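Side-chain contacts in integron cassette protein (Vibrio cholerae, PDB 3G1J), which is of unknown function but is carried on a mobile integron gene cassette and folds as a small, mainly beta domain probably related to SH3-like proteins: residues 56-61 with 85-90; 12-15 with 19-22; 25-28 with 32-35; 45-48 with 53-56. One frame throughout, in Å; residues are numbered along the deposited sequence.

How the contacts relate
Along the chain the order is contact 2, contact 3, contact 4, contact 1. Contacts 1, 2 and 4 all draw on the five-stranded antiparallel sheet, in which the order is 63-70, 53-60, 39-48, 19-22, 87-89. Contacts 1 and 2 lie close, with centres about 5 Å apart. The centre of contact 4 is about 15 Å from each of theirs, across the chain's centre. Contact 4 shares Leu-56 with contact 1. Contact 3 is a separate small hairpin, yet Phe-26 CZ packs 3.7 Å from Phe-87 CZ of contact 1. Leu-14 of contact 2 meets Leu-56. Side chains from all four contacts thus reach toward one apolar interior, consistent with an SH3-like fold.

Contact 1. Residues 56-61 with 85-90; sequences LFFDKN and SYFCKL
Phe-58 and Phe-87 meet across the inside of the protein, and their two rings carry nearly all of the contact. The side chains come from opposite directions. Each leaves its strand with CG anti to its own carbonyl carbon and beside the backbone N (chi1 -76° in Phe-58, -64° in Phe-87), and each is directed at the other strand. The ring planes are nearly parallel, 16° apart, but the rings are slid past each other. Their centroids are 5.2 Å apart and they barely overlap. The touching atoms are at the far ends of the rings. Phe-58 CZ lies over one face of Phe-87, 3.8 Å from Phe-87 CE1 and 3.9 Å from Phe-87 CZ. Seen from Phe-58 the approach is oblique. No hydrogen bond crosses between the segments, and both rings are buried. The contact is purely apolar.

Leu-56 also points its side chain inward, two residues earlier and on the same side of the strand as Phe-58. Leu-14 packs on Leu-56, Phe-58 and Phe-87, and Met-40 packs on both rings. The ring of Phe-42 meets Phe-58 with its plane steeply turned. Strands 53-60 and 87-89 belong to one sheet, with strands 39-48 and 19-22 between them. That their side chains meet is consistent with a strongly curled sheet, as in SH3-like barrels.

Contact 2. Residues 12-15 with 19-22; sequences GVLK and CYKV
Tyr-20 and Leu-14 share the same first torsion: in each, CG stands anti to the carbonyl carbon (chi1 -63° and -60°). In Tyr-20 this sends the ring from its strand toward segment 12-15. In Leu-14, CD1 continues the chain away from CA, and CD2, the side branch, is the methyl that lies over the ring. CD2 sits 3.7 Å from the centroid of the Tyr-20 ring and almost exactly on its normal, a CH-pi contact.

Lys-15 N donates to Tyr-20 OH at 2.9 Å, with an N-H...O angle of 151°. Tyr-20 OH in turn gives a weak hydrogen bond to Val-13 O, also 2.9 Å away. The Lys-15 ammonium group turns to a salt bridge with Glu-10.

Strand 14-15 pairs with 10-11 in a small sheet and strand 19-22 lies in the five-stranded one, so Tyr-20 links the two. Phe-42 and Phe-87 of the larger sheet touch both Leu-14 and Tyr-20.

Tyr-20 is buried, yet its hydroxyl accepts one hydrogen bond and donates a weak one. It thus spans the peptide groups on the two sides of Leu-14. With the methyl over its face and its OH held, the ring is fixed by apolar and polar contacts together.

Contact 3. Residues 25-28 with 32-35; sequences SFRD and INYE
Tyr-34 reaches both Phe-26 and Asp-28. Phe-26 and Tyr-34 share one face of a short antiparallel hairpin, and Asp-28 at its end reaches the tyrosine hydroxyl. The rings of Phe-26 and Tyr-34 are inclined by 27° and slid apart. They touch near their margins, with Phe-26 CE2 3.4 Å from Tyr-34 CD2. Tyr-34 CB lies over one face of the Phe-26 ring, off toward the rim, in a CH-pi contact. Phe-26 takes a chi1 of 70°, with CG between the backbone N and the carbonyl carbon, and this turns the ring toward segment 32-35.

The Asp-28 carboxylate stands at the edge of the Tyr-34 ring, its plane turned 65° from the ring. Tyr-34 OH donates to Asp-28 OD2 at 2.7 Å. Ile-32 N donates to Asp-28 OD1 at 2.9 Å. Both donors come from above the carboxylate plane. The two oxygens thus tie together both the side chain and the backbone of segment 32-35.

Arg-27 and Asn-33 lie on the other side of the hairpin. Asn-33 CB sits over a face of the guanidinium, 3.4 Å from Arg-27 NH1. Arg-27 NH1 is hydrogen-bonded to Asn-31 O and, weakly, to a water that also accepts from Asn-33 N.

The backbones of Phe-26 and Tyr-34 form a hydrogen-bonded pair, with Tyr-34 N to Phe-26 O at 2.7 Å. This two-stranded hairpin lies against strand 63-70: Phe-26, Asp-28 and Tyr-34 all touch Ile-67, and Tyr-34 also touches Arg-65.

Contact 4. Residues 45-48 with 53-56; sequences SNFV and GLSL
Phe-47 presents the edge of its ring to Leu-54. Leu-54 CB lies in the ring plane, 3.9 Å from Phe-47 CD1, and the two side chains cross at about a right angle. Gly-53 O approaches the ring obliquely, and Gly-53 N is 4.1 Å from Phe-47 CE1. Phe-47 CG is anti to the backbone N (chi1 -177°), which puts CG beside the carbonyl carbon and lets the CD1 edge meet Leu-54 CB. Leu-54 CD1 completes the packing, 4.1 Å from Phe-47 CB.

The pair belongs to a beta hairpin formed by the long strands 39-48 and 53-60, next to each other in the main antiparallel sheet. Phe-47 with Leu-54 and Ser-45 with Leu-56 are non-hydrogen-bonded pairs, and their side chains lie on one face. Asn-46 with Ser-55 and Val-48 with Gly-53 are hydrogen-bonded pairs. Ser-55 N donates to Asn-46 O at 2.8 Å in a nearly straight bond of 179°. Val-48 N donates to Gly-53 O at 2.9 Å, and Gly-53 N returns the bond to Val-48 O at 3.0 Å.

Further along, Leu-56 CD2 packs 3.8 Å from Ser-45 CB. Tyr-11 touches Ser-45 and Leu-54 on this face, and Val-71 touches Phe-47 and Leu-54. On the face of Asn-46 and Val-48, the Ser-55 hydroxyl is hydrogen-bonded to Gln-66 of strand 63-70.

Contact 1. Residues 56-61 with 85-90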
loop_
_atom_site.group_PDB
_atom_site.type_symbol
_atom_site.label_atom_id
_atom_site.label_comp_id
_atom_site.label_asym_id
_atom_site.label_seq_id
_atom_site.Cartn_x
_atom_site.Cartn_y
_atom_site.Cartn_z
ATOM N N LEU A 56 -1.677 -2.598 2.770
ATOM C CA LEU A 56 -0.515 -1.731 2.856
ATOM C C LEU A 56 -0.877 -0.547 3.746
ATOM O O LEU A 56 -1.724 0.262 3.388
ATOM C CB LEU A 56 -0.102 -1.246 1.464
ATOM C CG LEU A 56 0.190 -2.294 0.387
ATOM C CD1 LEU A 56 0.558 -1.616 -0.948
ATOM C CD2 LEU A 56 1.264 -3.295 0.831
ATOM N N PHE A 57 -0.252 -0.458 4.920
ATOM C CA PHE A 57 -0.550 0.624 5.851
ATOM C C PHE A 57 0.397 1.809 5.677
ATOM O O PHE A 57 1.615 1.652 5.606
ATOM C CB PHE A 57 -0.492 0.128 7.297
ATOM C CG PHE A 57 -1.548 -0.881 7.630
ATOM C CD1 PHE A 57 -1.308 -2.234 7.451
ATOM C CD2 PHE A 57 -2.782 -0.476 8.119
ATOM C CE1 PHE A 57 -2.280 -3.174 7.764
ATOM C CE2 PHE A 57 -3.765 -1.405 8.439
ATOM C CZ PHE A 57 -3.516 -2.753 8.259
ATOM N N PHE A 58 -0.179 3.003 5.621
ATOM C CA PHE A 58 0.594 4.209 5.400
ATOM C C PHE A 58 0.141 5.265 6.393
ATOM O O PHE A 58 -0.997 5.246 6.855
ATOM C CB PHE A 58 0.359 4.769 3.988
ATOM C CG PHE A 58 1.073 4.019 2.881
ATOM C CD1 PHE A 58 0.473 2.930 2.265
ATOM C CD2 PHE A 58 2.320 4.440 2.422
ATOM C CE1 PHE A 58 1.118 2.235 1.240
ATOM C CE2 PHE A 58 2.967 3.752 1.389
ATOM C CZ PHE A 58 2.357 2.650 0.797
ATOM N N ASP A 59 1.033 6.195 6.708
ATOM C CA ASP A 59 0.618 7.426 7.371
ATOM C C ASP A 59 0.450 8.514 6.319
ATOM O O ASP A 59 1.322 8.697 5.475
ATOM C CB ASP A 59 1.652 7.869 8.408
ATOM C CG ASP A 59 1.292 9.189 9.060
ATOM O OD1 ASP A 59 0.703 9.168 10.163
ATOM O OD2 ASP A 59 1.595 10.253 8.476
ATOM N N LYS A 60 -0.678 9.219 6.364
ATOM C CA LYS A 60 -0.871 10.400 5.526
ATOM C C LYS A 60 -1.298 11.575 6.393
ATOM O O LYS A 60 -2.389 11.564 6.964
ATOM C CB LYS A 60 -1.912 10.156 4.430
ATOM C CG LYS A 60 -2.295 11.432 3.690
ATOM C CD LYS A 60 -2.860 11.150 2.312
ATOM C CE LYS A 60 -3.042 12.446 1.535
ATOM N NZ LYS A 60 -1.830 13.311 1.616
ATOM N N ASN A 61 -0.445 12.594 6.473
ATOM C CA ASN A 61 -0.688 13.749 7.340
ATOM C C ASN A 61 -1.145 13.342 8.735
ATOM O O ASN A 61 -2.028 13.974 9.316
ATOM C CB ASN A 61 -1.703 14.713 6.724
ATOM C CG ASN A 61 -1.217 15.315 5.421
ATOM O OD1 ASN A 61 -0.031 15.262 5.106
ATOM N ND2 ASN A 61 -2.136 15.876 4.651
ATOM N N SER A 85 5.427 1.186 -10.229
ATOM C CA SER A 85 4.620 1.954 -11.174
ATOM C C SER A 85 3.741 2.946 -10.417
ATOM O O SER A 85 3.225 3.890 -11.006
ATOM C CB SER A 85 3.715 1.032 -12.004
ATOM O OG SER A 85 4.431 0.220 -12.931
ATOM N N TYR A 86 3.573 2.714 -9.114
ATOM C CA TYR A 86 2.590 3.429 -8.299
ATOM C C TYR A 86 3.216 4.267 -7.195
ATOM O O TYR A 86 2.713 5.341 -6.857
ATOM C CB TYR A 86 1.553 2.434 -7.728
ATOM C CG TYR A 86 0.778 1.824 -8.850
ATOM C CD1 TYR A 86 -0.305 2.494 -9.395
ATOM C CD2 TYR A 86 1.174 0.618 -9.435
ATOM C CE1 TYR A 86 -0.994 1.988 -10.470
ATOM C CE2 TYR A 86 0.478 0.084 -10.512
ATOM C CZ TYR A 86 -0.604 0.785 -11.036
ATOM O OH TYR A 86 -1.326 0.294 -12.097
ATOM N N PHE A 87 4.330 3.784 -6.658
ATOM C CA PHE A 87 5.017 4.454 -5.574
ATOM C C PHE A 87 6.468 4.705 -5.927
ATOM O O PHE A 87 7.168 3.810 -6.417
ATOM C CB PHE A 87 4.948 3.601 -4.305
ATOM C CG PHE A 87 3.555 3.417 -3.779
ATOM C CD1 PHE A 87 2.952 4.420 -3.039
ATOM C CD2 PHE A 87 2.851 2.244 -4.023
ATOM C CE1 PHE A 87 1.666 4.257 -2.544
ATOM C CE2 PHE A 87 1.557 2.073 -3.530
ATOM C CZ PHE A 87 0.973 3.086 -2.788
ATOM N N CYS A 88 6.917 5.925 -5.662
ATOM C CA CYS A 88 8.325 6.261 -5.793
ATOM C C CYS A 88 8.865 6.799 -4.467
ATOM O O CYS A 88 8.278 7.701 -3.848
ATOM C CB CYS A 88 8.533 7.269 -6.926
ATOM S SG CYS A 88 10.266 7.736 -7.180
ATOM N N LYS A 89 9.982 6.233 -4.022
ATOM C CA LYS A 89 10.601 6.677 -2.778
ATOM C C LYS A 89 10.948 8.173 -2.803
ATOM O O LYS A 89 11.318 8.720 -3.846
ATOM C CB LYS A 89 11.837 5.830 -2.464
ATOM C CG LYS A 89 12.219 5.819 -0.991
ATOM C CD LYS A 89 13.441 4.948 -0.739
ATOM C CE LYS A 89 14.730 5.693 -1.060
ATOM N NZ LYS A 89 14.985 6.808 -0.100
ATOM N N LEU A 90 10.823 8.819 -1.646
ATOM C CA LEU A 90 11.044 10.260 -1.491
ATOM C C LEU A 90 9.791 11.068 -1.808
ATOM O O LEU A 90 9.313 11.830 -0.969
ATOM C CB LEU A 90 12.227 10.753 -2.329
ATOM C CG LEU A 90 13.587 10.831 -1.629
ATOM C CD1 LEU A 90 13.775 9.662 -0.676
ATOM C CD2 LEU A 90 14.721 10.904 -2.648
#

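Contact 2. Residues 12-15 with 19-22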
loop_
_atom_site.group_PDB
_atom_site.type_symbol
_atom_site.label_atom_id
_atom_site.label_comp_id
_atom_site.label_asym_id
_atom_site.label_seq_id
_atom_site.Cartn_x
_atom_site.Cartn_y
_atom_site.Cartn_z
ATOM N N GLY A 12 8.248 -5.550 -1.151
ATOM C CA GLY A 12 8.849 -5.073 -2.381
ATOM C C GLY A 12 9.582 -3.778 -2.109
ATOM O O GLY A 12 10.376 -3.698 -1.168
ATOM N N VAL A 13 9.298 -2.763 -2.918
ATOM C CA VAL A 13 9.950 -1.463 -2.818
ATOM C C VAL A 13 9.566 -0.680 -1.566
ATOM O O VAL A 13 10.263 0.248 -1.185
ATOM C CB VAL A 13 9.675 -0.585 -4.065
ATOM C CG1 VAL A 13 8.256 -0.016 -4.036
ATOM C CG2 VAL A 13 10.690 0.534 -4.160
ATOM N N LEU A 14 8.478 -1.079 -0.908
ATOM C CA LEU A 14 8.001 -0.367 0.269
ATOM C C LEU A 14 8.738 -0.809 1.535
ATOM O O LEU A 14 8.737 -1.981 1.886
ATOM C CB LEU A 14 6.483 -0.566 0.450
ATOM C CG LEU A 14 5.614 -0.064 -0.713
ATOM C CD1 LEU A 14 4.149 -0.456 -0.488
ATOM C CD2 LEU A 14 5.748 1.444 -0.920
ATOM N N LYS A 15 9.373 0.149 2.198
ATOM C CA LYS A 15 10.122 -0.097 3.424
ATOM C C LYS A 15 9.555 0.775 4.548
ATOM O O LYS A 15 9.413 1.986 4.393
ATOM C CB LYS A 15 11.595 0.263 3.199
ATOM C CG LYS A 15 12.534 -0.194 4.304
ATOM C CD LYS A 15 13.927 0.406 4.126
ATOM C CE LYS A 15 14.972 -0.312 4.975
ATOM N NZ LYS A 15 15.411 -1.593 4.347
ATOM N N CYS A 19 9.272 7.424 3.057
ATOM C CA CYS A 19 8.173 8.160 2.437
ATOM C C CYS A 19 8.113 7.919 0.943
ATOM O O CYS A 19 9.149 7.760 0.298
ATOM C CB CYS A 19 8.303 9.652 2.699
ATOM S SG CYS A 19 7.853 10.141 4.374
ATOM N N TYR A 20 6.895 7.908 0.401
ATOM C CA TYR A 20 6.663 7.619 -1.018
ATOM C C TYR A 20 5.708 8.622 -1.662
ATOM O O TYR A 20 4.731 9.034 -1.054
ATOM C CB TYR A 20 6.118 6.186 -1.199
ATOM C CG TYR A 20 7.109 5.155 -0.733
ATOM C CD1 TYR A 20 7.215 4.838 0.620
ATOM C CD2 TYR A 20 7.994 4.556 -1.626
ATOM C CE1 TYR A 20 8.156 3.933 1.069
ATOM C CE2 TYR A 20 8.931 3.646 -1.193
ATOM C CZ TYR A 20 9.016 3.343 0.159
ATOM O OH TYR A 20 9.951 2.443 0.607
ATOM N N LYS A 21 6.009 9.004 -2.902
ATOM C CA LYS A 21 5.102 9.769 -3.729
ATOM C C LYS A 21 4.285 8.812 -4.580
ATOM O O LYS A 21 4.831 7.865 -5.161
ATOM C CB LYS A 21 5.922 10.670 -4.661
ATOM C CG LYS A 21 5.101 11.629 -5.520
ATOM C CD LYS A 21 5.985 12.337 -6.546
ATOM C CE LYS A 21 5.145 13.014 -7.620
ATOM N NZ LYS A 21 5.961 13.784 -8.605
ATOM N N VAL A 22 2.983 9.049 -4.678
ATOM C CA VAL A 22 2.181 8.278 -5.619
ATOM C C VAL A 22 2.500 8.764 -7.032
ATOM O O VAL A 22 2.335 9.947 -7.323
ATOM C CB VAL A 22 0.687 8.425 -5.312
ATOM C CG1 VAL A 22 -0.157 7.761 -6.393
ATOM C CG2 VAL A 22 0.393 7.813 -3.919
#

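Contact 3. Residues 25-28 with 32-35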
loop_
_atom_site.group_PDB
_atom_site.type_symbol
_atom_site.label_atom_id
_atom_site.label_comp_id
_atom_site.label_asym_id
_atom_site.label_seq_id
_atom_site.Cartn_x
_atom_site.Cartn_y
_atom_site.Cartn_z
ATOM N N SER A 25 -2.006 7.474 -10.274
ATOM C CA SER A 25 -3.237 7.407 -9.483
ATOM C C SER A 25 -3.773 5.985 -9.586
ATOM O O SER A 25 -3.653 5.344 -10.630
ATOM C CB SER A 25 -4.288 8.415 -9.969
ATOM O OG SER A 25 -3.812 9.752 -9.915
ATOM N N PHE A 26 -4.355 5.482 -8.505
ATOM C CA PHE A 26 -4.942 4.152 -8.539
ATOM C C PHE A 26 -6.060 4.034 -7.513
ATOM O O PHE A 26 -6.127 4.816 -6.553
ATOM C CB PHE A 26 -3.873 3.088 -8.275
ATOM C CG PHE A 26 -3.354 3.085 -6.855
ATOM C CD1 PHE A 26 -2.246 3.838 -6.504
ATOM C CD2 PHE A 26 -3.979 2.329 -5.874
ATOM C CE1 PHE A 26 -1.764 3.832 -5.200
ATOM C CE2 PHE A 26 -3.507 2.327 -4.567
ATOM C CZ PHE A 26 -2.394 3.081 -4.234
ATOM N N ARG A 27 -6.934 3.053 -7.732
ATOM C CA ARG A 27 -8.043 2.775 -6.822
ATOM C C ARG A 27 -7.806 1.426 -6.182
ATOM O O ARG A 27 -7.403 0.472 -6.855
ATOM C CB ARG A 27 -9.382 2.752 -7.570
ATOM C CG ARG A 27 -9.747 4.072 -8.219
ATOM C CD ARG A 27 -11.251 4.228 -8.465
ATOM N NE ARG A 27 -11.538 5.615 -8.827
ATOM C CZ ARG A 27 -12.020 6.531 -7.991
ATOM N NH1 ARG A 27 -12.305 6.207 -6.737
ATOM N NH2 ARG A 27 -12.231 7.772 -8.415
ATOM N N ASP A 28 -8.050 1.339 -4.880
ATOM C CA ASP A 28 -7.823 0.082 -4.188
ATOM C C ASP A 28 -9.060 -0.817 -4.203
ATOM O O ASP A 28 -10.051 -0.522 -4.877
ATOM C CB ASP A 28 -7.254 0.316 -2.772
ATOM C CG ASP A 28 -8.288 0.851 -1.776
ATOM O OD1 ASP A 28 -9.505 0.917 -2.074
ATOM O OD2 ASP A 28 -7.866 1.193 -0.652
ATOM N N ILE A 32 -11.164 3.043 -3.221
ATOM C CA ILE A 32 -10.665 4.344 -2.811
ATOM C C ILE A 32 -9.562 4.770 -3.774
ATOM O O ILE A 32 -8.661 3.991 -4.068
ATOM C CB ILE A 32 -10.066 4.304 -1.393
ATOM C CG1 ILE A 32 -11.097 3.823 -0.374
ATOM C CG2 ILE A 32 -9.552 5.686 -0.993
ATOM C CD1 ILE A 32 -11.901 4.939 0.231
ATOM N N ASN A 33 -9.638 6.003 -4.262
ATOM C CA ASN A 33 -8.619 6.530 -5.171
ATOM C C ASN A 33 -7.476 7.192 -4.405
ATOM O O ASN A 33 -7.709 7.956 -3.471
ATOM C CB ASN A 33 -9.249 7.522 -6.159
ATOM C CG ASN A 33 -8.293 7.927 -7.279
ATOM O OD1 ASN A 33 -7.971 9.104 -7.433
ATOM N ND2 ASN A 33 -7.830 6.950 -8.055
ATOM N N TYR A 34 -6.241 6.879 -4.784
ATOM C CA TYR A 34 -5.070 7.602 -4.288
ATOM C C TYR A 34 -4.505 8.373 -5.466
ATOM O O TYR A 34 -4.326 7.823 -6.543
ATOM C CB TYR A 34 -4.039 6.650 -3.672
ATOM C CG TYR A 34 -4.683 5.789 -2.609
ATOM C CD1 TYR A 34 -4.638 6.146 -1.268
ATOM C CD2 TYR A 34 -5.399 4.654 -2.965
ATOM C CE1 TYR A 34 -5.269 5.372 -0.303
ATOM C CE2 TYR A 34 -6.025 3.881 -2.018
ATOM C CZ TYR A 34 -5.957 4.241 -0.696
ATOM O OH TYR A 34 -6.587 3.447 0.236
ATOM N N GLU A 35 -4.275 9.659 -5.255
ATOM C CA GLU A 35 -4.011 10.585 -6.343
ATOM C C GLU A 35 -2.522 10.796 -6.576
ATOM O O GLU A 35 -1.752 10.984 -5.636
ATOM C CB GLU A 35 -4.690 11.929 -6.046
ATOM C CG GLU A 35 -4.594 12.953 -7.167
ATOM C CD GLU A 35 -5.137 14.320 -6.762
ATOM O OE1 GLU A 35 -5.623 14.456 -5.616
ATOM O OE2 GLU A 35 -5.074 15.257 -7.590
HETATM O O HOH W 1 -12.115 7.617 -4.076
#

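Contact 4. Residues 45-48 with 53-56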
loop_
_atom_site.group_PDB
_atom_site.type_symbol
_atom_site.label_atom_id
_atom_site.label_comp_id
_atom_site.label_asym_id
_atom_site.label_seq_id
_atom_site.Cartn_x
_atom_site.Cartn_y
_atom_site.Cartn_z
ATOM N N SER A 45 3.067 -3.988 6.071
ATOM C CA SER A 45 2.042 -4.704 5.337
ATOM C C SER A 45 1.598 -5.981 6.051
ATOM O O SER A 45 2.288 -6.505 6.931
ATOM C CB SER A 45 2.582 -5.085 3.962
ATOM O OG SER A 45 3.622 -6.050 4.087
ATOM N N ASN A 46 0.442 -6.488 5.645
ATOM C CA ASN A 46 0.004 -7.804 6.063
ATOM C C ASN A 46 -0.700 -8.508 4.916
ATOM O O ASN A 46 -1.466 -7.882 4.186
ATOM C CB ASN A 46 -0.926 -7.712 7.269
ATOM C CG ASN A 46 -1.313 -9.073 7.793
ATOM O OD1 ASN A 46 -0.455 -9.914 8.055
ATOM N ND2 ASN A 46 -2.608 -9.304 7.933
ATOM N N PHE A 47 -0.433 -9.797 4.745
ATOM C CA PHE A 47 -1.045 -10.544 3.644
ATOM C C PHE A 47 -1.856 -11.723 4.143
ATOM O O PHE A 47 -1.348 -12.577 4.869
ATOM C CB PHE A 47 0.011 -11.011 2.632
ATOM C CG PHE A 47 -0.566 -11.738 1.436
ATOM C CD1 PHE A 47 -1.158 -11.034 0.400
ATOM C CD2 PHE A 47 -0.497 -13.119 1.344
ATOM C CE1 PHE A 47 -1.682 -11.699 -0.703
ATOM C CE2 PHE A 47 -1.016 -13.793 0.242
ATOM C CZ PHE A 47 -1.607 -13.081 -0.781
ATOM N N VAL A 48 -3.128 -11.754 3.759
ATOM C CA VAL A 48 -4.020 -12.855 4.113
ATOM C C VAL A 48 -4.206 -13.763 2.899
ATOM O O VAL A 48 -5.025 -13.473 2.028
ATOM C CB VAL A 48 -5.385 -12.332 4.595
ATOM C CG1 VAL A 48 -6.365 -13.485 4.805
ATOM C CG2 VAL A 48 -5.216 -11.516 5.872
ATOM N N GLY A 53 -5.646 -11.119 0.257
ATOM C CA GLY A 53 -5.883 -9.782 0.771
ATOM C C GLY A 53 -4.630 -9.113 1.301
ATOM O O GLY A 53 -4.183 -9.396 2.420
ATOM N N LEU A 54 -4.053 -8.224 0.497
ATOM C CA LEU A 54 -2.865 -7.484 0.902
ATOM C C LEU A 54 -3.228 -6.120 1.488
ATOM O O LEU A 54 -3.874 -5.299 0.839
ATOM C CB LEU A 54 -1.919 -7.303 -0.297
ATOM C CG LEU A 54 -0.627 -6.517 -0.054
ATOM C CD1 LEU A 54 0.281 -7.236 0.947
ATOM C CD2 LEU A 54 0.111 -6.253 -1.367
ATOM N N SER A 55 -2.801 -5.865 2.717
ATOM C CA SER A 55 -2.999 -4.552 3.303
ATOM C C SER A 55 -1.681 -3.800 3.332
ATOM O O SER A 55 -0.691 -4.297 3.870
ATOM C CB SER A 55 -3.547 -4.685 4.723
ATOM O OG SER A 55 -4.886 -5.132 4.674
ATOM N N LEU A 56 -1.677 -2.598 2.770
ATOM C CA LEU A 56 -0.515 -1.731 2.856
ATOM C C LEU A 56 -0.877 -0.547 3.746
ATOM O O LEU A 56 -1.724 0.262 3.388
ATOM C CB LEU A 56 -0.102 -1.246 1.464
ATOM C CG LEU A 56 0.190 -2.294 0.387
ATOM C CD1 LEU A 56 0.558 -1.616 -0.948
ATOM C CD2 LEU A 56 1.264 -3.295 0.831
#